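Local structure of serine-threonine phosphatase 2C (Toxoplasma gondii, 2I44) at residues Leu145-Leu155 with Ser244-Val254; Asn168-Thr176 with Trp269-Val278. The protein probably removes phosphate from phosphoserine and phosphothreonine in proteins, as a calcium-bound member of the metal-dependent PP2C phosphatase family. All coordinates share one frame; numbering follows the deposited sequence.

How the contacts relate
Both contacts belong to the PP2C beta-sandwich, one on each of its two antiparallel sheets. Contact 1 pairs strands 149-155 and 248-253 within one sheet, and backbone hydrogen bonds hold it together. Contact 2 sets helix 274-286 against strand 169-174, an outermost strand of the other sheet, through aromatic, methyl and sulfur packing. Each is partly buried. Contact 1 lies deeper: its centre is about 10 Å from the centre of the chain, against about 16 Å for that of contact 2. They meet between the sheets, where Thr-176 CG2 lies 3.7 Å from Val-152 CG1. Neither contributes a calcium ligand, although the Trp-269 side chain lies about 9 Å from a calcium ion.

Contact 1 (Leu145-Leu155 with Ser244-Val254)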
loop_
_atom_site.group_PDB
_atom_site.type_symbol
_atom_site.label_atom_id
_atom_site.label_comp_id
_atom_site.label_asym_id
_atom_site.label_seq_id
_atom_site.Cartn_x
_atom_site.Cartn_y
_atom_site.Cartn_z
ATOM N N LEU A 145 5.077 -9.947 6.678
ATOM C CA LEU A 145 6.119 -10.329 7.620
ATOM C C LEU A 145 6.060 -11.844 7.785
ATOM O O LEU A 145 4.998 -12.396 8.069
ATOM C CB LEU A 145 5.888 -9.663 8.978
ATOM C CG LEU A 145 6.794 -10.155 10.114
ATOM C CD1 LEU A 145 8.227 -9.717 9.854
ATOM C CD2 LEU A 145 6.306 -9.600 11.446
ATOM N N ALA A 146 7.194 -12.513 7.598
ATOM C CA ALA A 146 7.257 -13.965 7.736
ATOM C C ALA A 146 8.680 -14.409 8.053
ATOM O O ALA A 146 9.599 -14.212 7.251
ATOM C CB ALA A 146 6.778 -14.638 6.455
ATOM N N LYS A 147 8.847 -14.999 9.234
ATOM C CA LYS A 147 10.131 -15.504 9.709
ATOM C C LYS A 147 11.313 -14.581 9.406
ATOM O O LYS A 147 12.255 -14.967 8.713
ATOM C CB LYS A 147 10.402 -16.891 9.113
ATOM C CG LYS A 147 11.510 -17.667 9.820
ATOM C CD LYS A 147 11.843 -18.968 9.099
ATOM C CE LYS A 147 12.951 -19.731 9.820
ATOM N NZ LYS A 147 13.399 -20.945 9.072
ATOM N N GLY A 148 11.253 -13.357 9.917
ATOM C CA GLY A 148 12.347 -12.422 9.711
ATOM C C GLY A 148 12.426 -11.719 8.371
ATOM O O GLY A 148 13.336 -10.923 8.151
ATOM N N PHE A 149 11.488 -12.001 7.474
ATOM C CA PHE A 149 11.482 -11.360 6.167
ATOM C C PHE A 149 10.224 -10.534 5.972
ATOM O O PHE A 149 9.149 -10.895 6.455
ATOM C CB PHE A 149 11.553 -12.403 5.051
ATOM C CG PHE A 149 12.897 -13.057 4.912
ATOM C CD1 PHE A 149 13.968 -12.362 4.361
ATOM C CD2 PHE A 149 13.097 -14.363 5.349
ATOM C CE1 PHE A 149 15.224 -12.958 4.248
ATOM C CE2 PHE A 149 14.347 -14.973 5.244
ATOM C CZ PHE A 149 15.415 -14.269 4.692
ATOM N N VAL A 150 10.367 -9.416 5.272
ATOM C CA VAL A 150 9.232 -8.567 4.976
ATOM C C VAL A 150 9.167 -8.415 3.468
ATOM O O VAL A 150 10.083 -7.872 2.847
ATOM C CB VAL A 150 9.356 -7.177 5.623
ATOM C CG1 VAL A 150 8.176 -6.303 5.203
ATOM C CG2 VAL A 150 9.377 -7.320 7.128
ATOM N N ALA A 151 8.090 -8.935 2.890
ATOM C CA ALA A 151 7.871 -8.859 1.458
ATOM C C ALA A 151 7.017 -7.629 1.183
ATOM O O ALA A 151 5.810 -7.634 1.436
ATOM C CB ALA A 151 7.156 -10.118 0.975
ATOM N N VAL A 152 7.650 -6.577 0.677
ATOM C CA VAL A 152 6.955 -5.340 0.366
ATOM C C VAL A 152 6.423 -5.340 -1.066
ATOM O O VAL A 152 7.134 -5.685 -2.014
ATOM C CB VAL A 152 7.887 -4.104 0.534
ATOM C CG1 VAL A 152 7.163 -2.842 0.108
ATOM C CG2 VAL A 152 8.334 -3.973 1.977
ATOM N N GLY A 153 5.165 -4.950 -1.210
ATOM C CA GLY A 153 4.559 -4.871 -2.523
ATOM C C GLY A 153 3.764 -3.583 -2.595
ATOM O O GLY A 153 3.330 -3.068 -1.558
ATOM N N HIS A 154 3.591 -3.036 -3.794
ATOM C CA HIS A 154 2.797 -1.824 -3.937
ATOM C C HIS A 154 2.360 -1.512 -5.355
ATOM O O HIS A 154 2.927 -1.994 -6.335
ATOM C CB HIS A 154 3.526 -0.598 -3.354
ATOM C CG HIS A 154 4.371 0.148 -4.342
ATOM N ND1 HIS A 154 5.590 -0.318 -4.784
ATOM C CD2 HIS A 154 4.184 1.345 -4.948
ATOM C CE1 HIS A 154 6.120 0.561 -5.614
ATOM N NE2 HIS A 154 5.288 1.579 -5.732
ATOM N N LEU A 155 1.323 -0.693 -5.431
ATOM C CA LEU A 155 0.753 -0.225 -6.681
ATOM C C LEU A 155 0.326 1.206 -6.404
ATOM O O LEU A 155 -0.427 1.456 -5.463
ATOM C CB LEU A 155 -0.492 -1.034 -7.063
ATOM C CG LEU A 155 -0.368 -2.495 -7.508
ATOM C CD1 LEU A 155 -1.764 -3.054 -7.748
ATOM C CD2 LEU A 155 0.466 -2.594 -8.784
ATOM N N SER A 244 -1.714 -0.729 -14.906
ATOM C CA SER A 244 -1.272 -2.078 -14.554
ATOM C C SER A 244 -1.541 -2.512 -13.110
ATOM O O SER A 244 -1.677 -1.677 -12.210
ATOM C CB SER A 244 0.233 -2.185 -14.834
ATOM O OG SER A 244 0.778 -3.395 -14.340
ATOM N N ASN A 245 -1.622 -3.825 -12.896
ATOM C CA ASN A 245 -1.820 -4.366 -11.554
ATOM C C ASN A 245 -0.558 -5.120 -11.135
ATOM O O ASN A 245 -0.558 -5.857 -10.152
ATOM C CB ASN A 245 -3.038 -5.302 -11.483
ATOM C CG ASN A 245 -2.974 -6.441 -12.486
ATOM O OD1 ASN A 245 -1.897 -6.918 -12.852
ATOM N ND2 ASN A 245 -4.139 -6.894 -12.923
ATOM N N GLN A 246 0.511 -4.932 -11.905
ATOM C CA GLN A 246 1.804 -5.555 -11.630
ATOM C C GLN A 246 2.469 -4.772 -10.505
ATOM O O GLN A 246 2.801 -3.605 -10.674
ATOM C CB GLN A 246 2.684 -5.499 -12.884
ATOM C CG GLN A 246 4.130 -5.941 -12.683
ATOM C CD GLN A 246 4.230 -7.380 -12.225
ATOM O OE1 GLN A 246 4.494 -7.656 -11.050
ATOM N NE2 GLN A 246 4.003 -8.308 -13.146
ATOM N N PRO A 247 2.654 -5.397 -9.335
ATOM C CA PRO A 247 3.291 -4.662 -8.239
ATOM C C PRO A 247 4.806 -4.741 -8.304
ATOM O O PRO A 247 5.358 -5.642 -8.932
ATOM C CB PRO A 247 2.762 -5.379 -7.006
ATOM C CG PRO A 247 2.746 -6.819 -7.482
ATOM C CD PRO A 247 2.126 -6.693 -8.861
ATOM N N ASP A 248 5.481 -3.776 -7.694
ATOM C CA ASP A 248 6.937 -3.856 -7.618
ATOM C C ASP A 248 7.066 -4.576 -6.284
ATOM O O ASP A 248 6.356 -4.244 -5.333
ATOM C CB ASP A 248 7.599 -2.469 -7.551
ATOM C CG ASP A 248 7.742 -1.825 -8.923
ATOM O OD1 ASP A 248 8.254 -2.493 -9.846
ATOM O OD2 ASP A 248 7.351 -0.654 -9.084
ATOM N N VAL A 249 7.927 -5.581 -6.212
ATOM C CA VAL A 249 8.082 -6.325 -4.972
ATOM C C VAL A 249 9.522 -6.271 -4.497
ATOM O O VAL A 249 10.452 -6.329 -5.303
ATOM C CB VAL A 249 7.644 -7.799 -5.156
ATOM C CG1 VAL A 249 7.706 -8.536 -3.829
ATOM C CG2 VAL A 249 6.227 -7.849 -5.719
ATOM N N ARG A 250 9.688 -6.152 -3.183
ATOM C CA ARG A 250 11.002 -6.078 -2.553
ATOM C C ARG A 250 10.994 -6.821 -1.217
ATOM O O ARG A 250 10.177 -6.536 -0.340
ATOM C CB ARG A 250 11.392 -4.611 -2.326
ATOM C CG ARG A 250 12.704 -4.400 -1.574
ATOM C CD ARG A 250 13.040 -2.911 -1.431
ATOM N NE ARG A 250 14.292 -2.685 -0.708
ATOM C CZ ARG A 250 14.794 -1.483 -0.423
ATOM N NH1 ARG A 250 14.153 -0.384 -0.794
ATOM N NH2 ARG A 250 15.941 -1.379 0.239
ATOM N N VAL A 251 11.899 -7.787 -1.074
ATOM C CA VAL A 251 11.999 -8.552 0.158
ATOM C C VAL A 251 13.210 -8.072 0.961
ATOM O O VAL A 251 14.340 -8.102 0.481
ATOM C CB VAL A 251 12.158 -10.071 -0.114
ATOM C CG1 VAL A 251 12.270 -10.825 1.207
ATOM C CG2 VAL A 251 10.973 -10.593 -0.920
ATOM N N VAL A 252 12.959 -7.629 2.183
ATOM C CA VAL A 252 14.019 -7.142 3.048
ATOM C C VAL A 252 14.135 -8.011 4.296
ATOM O O VAL A 252 13.127 -8.478 4.829
ATOM C CB VAL A 252 13.751 -5.668 3.466
ATOM C CG1 VAL A 252 12.295 -5.496 3.852
ATOM C CG2 VAL A 252 14.646 -5.271 4.633
ATOM N N ARG A 253 15.366 -8.251 4.740
ATOM C CA ARG A 253 15.591 -9.033 5.952
ATOM C C ARG A 253 15.413 -8.102 7.140
ATOM O O ARG A 253 15.990 -7.015 7.167
ATOM C CB ARG A 253 17.015 -9.576 6.011
ATOM C CG ARG A 253 17.384 -10.599 4.971
ATOM C CD ARG A 253 18.871 -10.935 5.096
ATOM N NE ARG A 253 19.301 -11.920 4.105
ATOM C CZ ARG A 253 19.143 -13.236 4.230
ATOM N NH1 ARG A 253 18.566 -13.742 5.316
ATOM N NH2 ARG A 253 19.552 -14.047 3.263
ATOM N N VAL A 254 14.611 -8.506 8.115
ATOM C CA VAL A 254 14.433 -7.678 9.293
ATOM C C VAL A 254 15.646 -7.947 10.182
ATOM O O VAL A 254 15.795 -9.042 10.721
ATOM C CB VAL A 254 13.160 -8.056 10.062
ATOM C CG1 VAL A 254 12.993 -7.142 11.267
ATOM C CG2 VAL A 254 11.947 -7.967 9.141
HETATM O O HOH W 1 6.911 -2.402 -3.443
#
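Val-150 and Val-252 face each other as an antiparallel hydrogen-bonded pair. Val-150 N reaches Val-252 O at 2.9 Å, and Val-252 N returns the bond to Val-150 O. Val-152 and Arg-250 repeat the pattern, with Val-152 N 2.7 Å from Arg-250 O. Val-254 N adds a nearly straight bond to Gly-148 O (172° at the hydrogen). At the other end the bonds between His-154 and Asp-248 are weak. There a water helps: it lies in the plane of the His-154 ring, 2.8 Å from ND1, and donates to Asp-248 O.

Side chains pack on both faces. On the face of Val-150 and Val-152, Val-150 CG2 presses on Val-254 CG2 at 3.3 Å, a tight fit. On the other face, Phe-149 lies beside Arg-253, pointing the same way. CG of Arg-253 stands anti to the carbonyl carbon (chi1 -66°) and comes 3.3 Å from Phe-149 CE1. One face of the guanidinium lies against CE1, with the planes 54° apart. At the far end of the strand, Leu-155 CD2 rests 3.2 Å from the backbone Gln-246 O and touches Pro-247.

Gly-148 belongs to a type I' hairpin turn from Ala-146 to Phe-149. Polar ends find partners beyond the pair: His-154 NE2 bonds Val-177 O, and Asp-248 OD2 bonds His-179, whose ring stacks on His-154. Strand 248-253 extends one antiparallel sheet of the PP2C beta-sandwich, beside strand 149-155. Helix 98-130 packs outside on Leu-155 and Pro-247; inside, Val-150 and Val-152 meet Met-261 of strand 258-264.

Contact 2 (Asn168-Thr176 with Trp269-Val278); sequences NGLNCEFLT and WDVMSAAQAV
Phe-174 drives the edge of its ring into the face of Trp-269 while one of its own faces takes a methyl group. The aromatic pair is T-shaped, with planes at 86° and centroids 4.8 Å apart. CE1 and CZ of Phe-174 do the touching, over the six-membered part of the indole. Ala-274 CB sits 3.8 Å from the Phe-174 ring centroid, almost on the ring normal, as a CH-pi contact. CG of Phe-174 stands anti to the carbonyl carbon (chi1 -77°), which swings the ring along the strand's flank to the start of the helix.

Toward the start of the strand the contact is made by small and branched side chains. Cys-172 CB lies 3.6 Å from Ala-275 CA, and its SG rests 3.7 Å from Val-278 CB. Leu-170 and Val-278 meet tip to tip, CD2 to CG1, at 3.5 Å, which is tight.

The helix start is a capping box. Ser-273 OG accepts from Gln-276 N, and Ser-273 N donates to a lone pair of Gln-276 OE1 at 2.9 Å. The box closes the first turn of the helix, where Ala-274 meets the ring.

Trp-269 NE1 bonds Arg-159 O, and Arg-159 also makes a cation-pi contact with Phe-174. The indole side chain is about 5 Å from that of the calcium ligand Asp-266. Helix 274-286 thus packs on an outermost strand of one sheet of the PP2C beta-sandwich by shape and ring contacts, while polar bonds lie at the helix cap and on the indole N-H.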
loop_
_atom_site.group_PDB
_atom_site.type_symbol
_atom_site.label_atom_id
_atom_site.label_comp_id
_atom_site.label_asym_id
_atom_site.label_seq_id
_atom_site.Cartn_x
_atom_site.Cartn_y
_atom_site.Cartn_z
ATOM N N ASN A 168 25.811 5.710 13.015
ATOM C CA ASN A 168 25.791 7.148 12.767
ATOM C C ASN A 168 24.401 7.762 12.822
ATOM O O ASN A 168 24.193 8.865 12.321
ATOM C CB ASN A 168 26.409 7.460 11.405
ATOM C CG ASN A 168 27.826 6.964 11.292
ATOM O OD1 ASN A 168 28.128 6.090 10.482
ATOM N ND2 ASN A 168 28.707 7.512 12.117
ATOM N N GLY A 169 23.451 7.057 13.426
ATOM C CA GLY A 169 22.103 7.593 13.515
ATOM C C GLY A 169 21.053 6.761 12.798
ATOM O O GLY A 169 21.352 5.716 12.210
ATOM N N LEU A 170 19.815 7.237 12.836
ATOM C CA LEU A 170 18.700 6.537 12.216
ATOM C C LEU A 170 18.691 6.709 10.695
ATOM O O LEU A 170 18.692 7.829 10.191
ATOM C CB LEU A 170 17.387 7.056 12.815
ATOM C CG LEU A 170 16.202 6.095 12.935
ATOM C CD1 LEU A 170 16.644 4.796 13.590
ATOM C CD2 LEU A 170 15.107 6.756 13.769
ATOM N N ASN A 171 18.703 5.594 9.972
ATOM C CA ASN A 171 18.665 5.606 8.510
ATOM C C ASN A 171 17.188 5.500 8.110
ATOM O O ASN A 171 16.502 4.547 8.481
ATOM C CB ASN A 171 19.466 4.424 7.958
ATOM C CG ASN A 171 19.485 4.379 6.442
ATOM O OD1 ASN A 171 18.460 4.138 5.795
ATOM N ND2 ASN A 171 20.659 4.610 5.861
ATOM N N CYS A 172 16.708 6.488 7.361
ATOM C CA CYS A 172 15.310 6.540 6.948
ATOM C C CYS A 172 15.148 6.602 5.442
ATOM O O CYS A 172 15.699 7.488 4.791
ATOM C CB CYS A 172 14.649 7.762 7.583
ATOM S SG CYS A 172 14.806 7.776 9.370
ATOM N N GLU A 173 14.369 5.676 4.893
ATOM C CA GLU A 173 14.164 5.635 3.453
ATOM C C GLU A 173 12.793 5.060 3.103
ATOM O O GLU A 173 12.140 4.432 3.934
ATOM C CB GLU A 173 15.236 4.754 2.808
ATOM C CG GLU A 173 15.044 3.261 3.097
ATOM C CD GLU A 173 15.956 2.365 2.263
ATOM O OE1 GLU A 173 16.150 2.675 1.068
ATOM O OE2 GLU A 173 16.462 1.345 2.792
ATOM N N PHE A 174 12.366 5.286 1.866
ATOM C CA PHE A 174 11.109 4.732 1.381
ATOM C C PHE A 174 11.498 3.416 0.719
ATOM O O PHE A 174 12.538 3.343 0.070
ATOM C CB PHE A 174 10.468 5.654 0.336
ATOM C CG PHE A 174 9.796 6.853 0.919
ATOM C CD1 PHE A 174 8.772 6.708 1.855
ATOM C CD2 PHE A 174 10.167 8.133 0.522
ATOM C CE1 PHE A 174 8.127 7.819 2.382
ATOM C CE2 PHE A 174 9.529 9.245 1.041
ATOM C CZ PHE A 174 8.506 9.086 1.973
ATOM N N LEU A 175 10.689 2.376 0.894
ATOM C CA LEU A 175 10.987 1.090 0.274
ATOM C C LEU A 175 10.245 0.971 -1.054
ATOM O O LEU A 175 10.389 -0.011 -1.776
ATOM C CB LEU A 175 10.571 -0.059 1.197
ATOM C CG LEU A 175 11.297 -0.131 2.542
ATOM C CD1 LEU A 175 10.716 -1.263 3.393
ATOM C CD2 LEU A 175 12.785 -0.342 2.308
ATOM N N THR A 176 9.446 1.982 -1.370
ATOM C CA THR A 176 8.672 1.974 -2.604
ATOM C C THR A 176 8.800 3.286 -3.361
ATOM O O THR A 176 8.891 4.355 -2.764
ATOM C CB THR A 176 7.164 1.744 -2.318
ATOM O OG1 THR A 176 6.676 2.798 -1.472
ATOM C CG2 THR A 176 6.945 0.410 -1.632
ATOM N N TRP A 269 2.489 11.523 3.071
ATOM C CA TRP A 269 3.726 11.777 2.342
ATOM C C TRP A 269 3.800 13.067 1.527
ATOM O O TRP A 269 4.883 13.591 1.308
ATOM C CB TRP A 269 4.037 10.568 1.457
ATOM C CG TRP A 269 4.087 9.290 2.249
ATOM C CD1 TRP A 269 3.405 8.133 1.989
ATOM C CD2 TRP A 269 4.869 9.041 3.423
ATOM N NE1 TRP A 269 3.717 7.180 2.928
ATOM C CE2 TRP A 269 4.616 7.709 3.818
ATOM C CE3 TRP A 269 5.761 9.814 4.179
ATOM C CZ2 TRP A 269 5.225 7.128 4.940
ATOM C CZ3 TRP A 269 6.372 9.233 5.303
ATOM C CH2 TRP A 269 6.097 7.903 5.668
ATOM N N ASP A 270 2.669 13.581 1.067
ATOM C CA ASP A 270 2.727 14.823 0.311
ATOM C C ASP A 270 3.220 15.941 1.229
ATOM O O ASP A 270 3.709 16.968 0.766
ATOM C CB ASP A 270 1.358 15.173 -0.282
ATOM C CG ASP A 270 0.992 14.287 -1.468
ATOM O OD1 ASP A 270 1.917 13.684 -2.069
ATOM O OD2 ASP A 270 -0.209 14.203 -1.813
ATOM N N VAL A 271 3.121 15.715 2.536
ATOM C CA VAL A 271 3.567 16.705 3.506
ATOM C C VAL A 271 4.873 16.351 4.221
ATOM O O VAL A 271 5.785 17.181 4.311
ATOM C CB VAL A 271 2.491 16.956 4.582
ATOM C CG1 VAL A 271 2.963 18.034 5.534
ATOM C CG2 VAL A 271 1.171 17.359 3.926
HETATM N N MSE A 272 4.965 15.120 4.713
HETATM C CA MSE A 272 6.144 14.670 5.458
HETATM C C MSE A 272 7.136 13.783 4.689
HETATM O O MSE A 272 6.738 12.953 3.880
HETATM C CB MSE A 272 5.682 13.911 6.706
HETATM C CG MSE A 272 4.783 14.702 7.643
HETATM SE SE MSE A 272 5.746 16.173 8.457
HETATM C CE MSE A 272 4.306 17.468 8.556
ATOM N N SER A 273 8.428 13.962 4.965
ATOM C CA SER A 273 9.485 13.148 4.342
ATOM C C SER A 273 9.614 11.862 5.164
ATOM O O SER A 273 9.091 11.784 6.271
ATOM C CB SER A 273 10.832 13.867 4.391
ATOM O OG SER A 273 11.407 13.739 5.682
ATOM N N ALA A 274 10.322 10.869 4.635
ATOM C CA ALA A 274 10.492 9.602 5.346
ATOM C C ALA A 274 11.131 9.822 6.719
ATOM O O ALA A 274 10.643 9.314 7.732
ATOM C CB ALA A 274 11.341 8.635 4.510
ATOM N N ALA A 275 12.217 10.592 6.749
ATOM C CA ALA A 275 12.910 10.881 8.005
ATOM C C ALA A 275 11.998 11.597 9.005
ATOM O O ALA A 275 12.013 11.285 10.195
ATOM C CB ALA A 275 14.163 11.718 7.737
ATOM N N GLN A 276 11.198 12.548 8.530
ATOM C CA GLN A 276 10.290 13.267 9.424
ATOM C C GLN A 276 9.254 12.332 10.036
ATOM O O GLN A 276 8.937 12.428 11.225
ATOM C CB GLN A 276 9.569 14.392 8.676
ATOM C CG GLN A 276 10.466 15.555 8.275
ATOM C CD GLN A 276 9.705 16.625 7.517
ATOM O OE1 GLN A 276 9.101 16.350 6.488
ATOM N NE2 GLN A 276 9.730 17.851 8.025
ATOM N N ALA A 277 8.720 11.426 9.227
ATOM C CA ALA A 277 7.718 10.494 9.725
ATOM C C ALA A 277 8.318 9.558 10.772
ATOM O O ALA A 277 7.744 9.357 11.838
ATOM C CB ALA A 277 7.130 9.685 8.568
ATOM N N VAL A 278 9.477 8.994 10.473
ATOM C CA VAL A 278 10.117 8.081 11.408
ATOM C C VAL A 278 10.414 8.779 12.735
ATOM O O VAL A 278 10.144 8.233 13.805
ATOM C CB VAL A 278 11.418 7.515 10.819
ATOM C CG1 VAL A 278 12.174 6.736 11.878
ATOM C CG2 VAL A 278 11.091 6.615 9.640
#